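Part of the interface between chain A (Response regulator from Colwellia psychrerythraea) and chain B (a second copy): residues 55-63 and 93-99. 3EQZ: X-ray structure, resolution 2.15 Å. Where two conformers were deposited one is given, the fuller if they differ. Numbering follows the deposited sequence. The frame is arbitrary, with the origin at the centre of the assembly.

Chain A, residues 55-63: MMPDMDGIE
Chain B (93-99) TLALSCG

The contact joins a loop and the first turn of a helix in chain A to the last turn of a helix in chain B, with 231 Å² buried between the two stretches. In chain A, residues 55-59 form a loop with a cis peptide bond before P57(A). Positive phi values occur at M55(A) (65/42) and M59(A) (67/24); the latter is the N-cap of the helix that starts at D60(A), and its O accepts a hydrogen bond from E63(A) N at 3.2 Å. A weak bond from M59(A) N to M55(A) O, 3.0 Å, closes the loop. In chain B, helix 93-97 is held by S97(B) N to T93(B) O, 2.9 Å, and by C98(B) N to L94(B) O, 3.1 Å. C98(B) (-86/8) leaves helical geometry, and G99(B) (88/14) adopts a conformation that favours glycine while its N bonds to L96(B) O at 3.0 Å.

The helical segments run in broadly opposing senses. I62(A) CA lies 9.8 Å from L94(B) CA, whereas P57(A) CA comes to 6.6 Å from C98(B) CA. Side chains make the contacts, and no hydrogen bond crosses.

Two contacts are between apolar carbons. The CA-to-CB bond of I62(A), m/m, points toward the other stretch, and its CD1 lies 3.9 Å from L94(B) CD1; these buried methyls keep apolar surface from water. The CA-to-CB bond of L94(B) points sideways, but its t/p rotamer brings the side-chain end nearer. M56(A), m/m/m, places CE 4.5 Å from L94(B) CD1.

Two further contacts involve the sulfur of C98(B), m, near the C-terminal end of its stretch. M59(A), m/t/p, sets SD 3.4 Å from C98(B) SG, the closest contact between the stretches, pairing two polarizable atoms without a disulfide. M56(A) CE lies 4.0 Å from C98(B) SG.

Separately, M56(A) CE lies 4.0 Å from OG of S97(B), t, a van der Waals contact with a polar atom.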

ATOM      1  N   MET A  55       5.804  -5.212 -16.506  1.00 37.43           N
ATOM      2  CA  MET A  55       6.679  -4.752 -17.610  1.00 38.06           C
ATOM      3  C   MET A  55       7.096  -3.278 -17.451  1.00 39.27           C
ATOM      4  O   MET A  55       7.086  -2.520 -18.437  1.00 40.26           O
ATOM      5  CB  MET A  55       6.040  -5.055 -19.003  1.00 36.81           C
ATOM      6  CG  MET A  55       6.185  -6.594 -19.453  1.00 36.02           C
ATOM      7  SD  MET A  55       5.264  -7.131 -20.934  1.00 28.08           S
ATOM      8  CE  MET A  55       3.600  -7.406 -20.374  1.00 33.83           C
ATOM      9  N   MET A  56       7.442  -2.872 -16.219  1.00 39.56           N
ATOM     10  CA  MET A  56       7.880  -1.499 -15.935  1.00 40.21           C
ATOM     11  C   MET A  56       9.361  -1.346 -16.397  1.00 42.07           C
ATOM     12  O   MET A  56      10.140  -2.312 -16.334  1.00 40.38           O
ATOM     13  CB  MET A  56       7.737  -1.181 -14.433  1.00 39.91           C
ATOM     14  CG  MET A  56       6.267  -1.206 -13.844  1.00 39.98           C
ATOM     15  SD  MET A  56       5.242   0.203 -14.408  1.00 41.63           S
ATOM     16  CE  MET A  56       6.086   1.536 -13.589  1.00 39.16           C
ATOM     17  N   PRO A  57       9.764  -0.124 -16.814  1.00 43.59           N
ATOM     18  CA  PRO A  57       8.975   1.115 -16.692  1.00 44.47           C
ATOM     19  C   PRO A  57       8.160   1.464 -17.936  1.00 45.00           C
ATOM     20  O   PRO A  57       7.500   2.507 -17.958  1.00 45.22           O
ATOM     21  CB  PRO A  57      10.060   2.172 -16.453  1.00 44.77           C
ATOM     22  CG  PRO A  57      11.225   1.670 -17.298  1.00 44.75           C
ATOM     23  CD  PRO A  57      11.151   0.151 -17.255  1.00 44.47           C
ATOM     24  N   ASP A  58       8.205   0.601 -18.952  1.00 45.29           N
ATOM     25  CA  ASP A  58       7.382   0.754 -20.155  1.00 46.68           C
ATOM     26  C   ASP A  58       5.871   0.649 -19.944  1.00 45.45           C
ATOM     27  O   ASP A  58       5.107   1.129 -20.754  1.00 44.65           O
ATOM     28  CB  ASP A  58       7.783  -0.304 -21.205  1.00 47.59           C
ATOM     29  CG  ASP A  58       9.283  -0.334 -21.425  1.00 53.73           C
ATOM     30  OD1 ASP A  58       9.779   0.546 -22.196  1.00 54.03           O
ATOM     31  OD2 ASP A  58       9.948  -1.213 -20.788  1.00 57.83           O
ATOM     32  N   MET A  59       5.419  -0.025 -18.909  1.00 44.73           N
ATOM     33  CA  MET A  59       3.937  -0.054 -18.726  1.00 45.25           C
ATOM     34  C   MET A  59       3.046  -0.805 -19.766  1.00 44.04           C
ATOM     35  O   MET A  59       1.852  -0.500 -19.911  1.00 43.83           O
ATOM     36  CB  MET A  59       3.445   1.380 -18.669  1.00 44.51           C
ATOM     37  CG  MET A  59       4.274   2.259 -17.717  1.00 45.94           C
ATOM     38  SD  MET A  59       3.471   3.846 -17.715  1.00 40.76           S
ATOM     39  CE  MET A  59       2.024   3.292 -16.835  1.00 44.41           C
ATOM     40  N   ASP A  60       3.614  -1.765 -20.484  1.00 42.22           N
ATOM     41  CA  ASP A  60       2.795  -2.689 -21.292  1.00 40.90           C
ATOM     42  C   ASP A  60       1.871  -3.506 -20.372  1.00 37.89           C
ATOM     43  O   ASP A  60       0.780  -3.894 -20.754  1.00 37.19           O
ATOM     44  CB  ASP A  60       3.693  -3.643 -22.106  1.00 41.36           C
ATOM     45  CG  ASP A  60       4.316  -2.983 -23.366  1.00 47.67           C
ATOM     46  OD1 ASP A  60       3.917  -1.862 -23.745  1.00 54.59           O
ATOM     47  OD2 ASP A  60       5.210  -3.615 -24.005  1.00 53.53           O
ATOM     48  N   GLY A  61       2.314  -3.793 -19.156  1.00 36.21           N
ATOM     49  CA  GLY A  61       1.471  -4.554 -18.214  1.00 33.93           C
ATOM     50  C   GLY A  61       0.297  -3.696 -17.784  1.00 33.72           C
ATOM     51  O   GLY A  61      -0.817  -4.173 -17.644  1.00 32.97           O
ATOM     52  N   ILE A  62       0.532  -2.405 -17.594  1.00 34.22           N
ATOM     53  CA  ILE A  62      -0.579  -1.497 -17.207  1.00 35.18           C
ATOM     54  C   ILE A  62      -1.655  -1.487 -18.333  1.00 34.69           C
ATOM     55  O   ILE A  62      -2.855  -1.544 -18.060  1.00 34.53           O
ATOM     56  CB  ILE A  62      -0.023  -0.071 -16.897  1.00 35.57           C
ATOM     57  CG1 ILE A  62       1.064  -0.144 -15.819  1.00 36.76           C
ATOM     58  CG2 ILE A  62      -1.139   0.901 -16.495  1.00 37.56           C
ATOM     59  CD1 ILE A  62       0.581  -0.677 -14.491  1.00 39.11           C
ATOM     60  N   GLU A  63      -1.220  -1.401 -19.595  1.00 34.24           N
ATOM     61  CA  GLU A  63      -2.160  -1.503 -20.724  0.50 34.66           C
ATOM     62  C   GLU A  63      -2.941  -2.820 -20.686  1.00 34.25           C
ATOM     63  O   GLU A  63      -4.144  -2.818 -20.876  1.00 34.86           O
ATOM     64  CB  GLU A  63      -1.420  -1.322 -22.062  0.50 35.02           C
ATOM     65  CG  GLU A  63      -2.246  -1.518 -23.325  0.50 35.82           C
ATOM     66  CD  GLU A  63      -3.475  -0.586 -23.457  0.50 39.10           C
ATOM     67  OE1 GLU A  63      -3.623   0.427 -22.703  0.50 36.53           O
ATOM     68  OE2 GLU A  63      -4.305  -0.894 -24.347  0.50 38.33           O
TER
ATOM     69  N   THR B  93       1.250   6.556  -6.392  1.00 25.60           N
ATOM     70  CA  THR B  93       2.528   5.815  -6.433  1.00 26.34           C
ATOM     71  C   THR B  93       2.865   5.382  -7.850  1.00 26.22           C
ATOM     72  O   THR B  93       4.029   5.473  -8.308  1.00 24.29           O
ATOM     73  CB  THR B  93       2.441   4.553  -5.545  1.00 27.12           C
ATOM     74  OG1 THR B  93       2.150   4.959  -4.193  1.00 28.97           O
ATOM     75  CG2 THR B  93       3.775   3.719  -5.591  1.00 25.39           C
ATOM     76  N   LEU B  94       1.853   4.852  -8.546  1.00 27.00           N
ATOM     77  CA  LEU B  94       2.072   4.457  -9.952  1.00 27.32           C
ATOM     78  C   LEU B  94       2.532   5.661 -10.760  1.00 26.28           C
ATOM     79  O   LEU B  94       3.522   5.595 -11.465  1.00 25.26           O
ATOM     80  CB  LEU B  94       0.786   3.890 -10.523  1.00 27.38           C
ATOM     81  CG  LEU B  94       0.789   3.344 -11.954  1.00 31.81           C
ATOM     82  CD1 LEU B  94       1.881   2.237 -12.205  1.00 31.84           C
ATOM     83  CD2 LEU B  94      -0.591   2.830 -12.373  1.00 31.73           C
ATOM     84  N   ALA B  95       1.819   6.784 -10.641  1.00 26.10           N
ATOM     85  CA  ALA B  95       2.114   7.973 -11.459  1.00 26.45           C
ATOM     86  C   ALA B  95       3.477   8.581 -11.173  1.00 28.51           C
ATOM     87  O   ALA B  95       4.231   8.952 -12.121  1.00 28.37           O
ATOM     88  CB  ALA B  95       1.009   9.064 -11.287  1.00 25.90           C
ATOM     89  N   LEU B  96       3.809   8.721  -9.887  1.00 29.04           N
ATOM     90  CA  LEU B  96       5.167   9.164  -9.523  1.00 30.30           C
ATOM     91  C   LEU B  96       6.239   8.207 -10.047  1.00 32.34           C
ATOM     92  O   LEU B  96       7.297   8.617 -10.518  1.00 32.40           O
ATOM     93  CB  LEU B  96       5.307   9.230  -8.009  1.00 30.15           C
ATOM     94  CG  LEU B  96       4.451  10.296  -7.335  1.00 28.56           C
ATOM     95  CD1 LEU B  96       4.461  10.087  -5.775  1.00 30.91           C
ATOM     96  CD2 LEU B  96       5.056  11.617  -7.760  1.00 31.13           C
ATOM     97  N   SER B  97       5.982   6.918  -9.932  1.00 33.83           N
ATOM     98  CA  SER B  97       6.941   5.981 -10.458  1.00 36.79           C
ATOM     99  C   SER B  97       7.187   6.088 -11.970  1.00 37.82           C
ATOM    100  O   SER B  97       8.282   5.768 -12.456  1.00 36.79           O
ATOM    101  CB  SER B  97       6.472   4.581 -10.182  1.00 36.82           C
ATOM    102  OG  SER B  97       7.509   3.764 -10.632  1.00 41.49           O
ATOM    103  N   CYS B  98       6.168   6.495 -12.717  1.00 38.03           N
ATOM    104  CA  CYS B  98       6.309   6.599 -14.158  1.00 39.16           C
ATOM    105  C   CYS B  98       6.893   7.932 -14.529  1.00 38.98           C
ATOM    106  O   CYS B  98       6.913   8.290 -15.701  1.00 39.80           O
ATOM    107  CB  CYS B  98       4.965   6.468 -14.837  1.00 39.22           C
ATOM    108  SG  CYS B  98       4.237   4.904 -14.570  1.00 46.24           S
ATOM    109  N   GLY B  99       7.328   8.693 -13.533  1.00 37.97           N
ATOM    110  CA  GLY B  99       7.976   9.958 -13.815  1.00 36.49           C
ATOM    111  C   GLY B  99       7.048  11.149 -13.931  1.00 35.33           C
ATOM    112  O   GLY B  99       7.475  12.217 -14.391  1.00 35.69           O
TER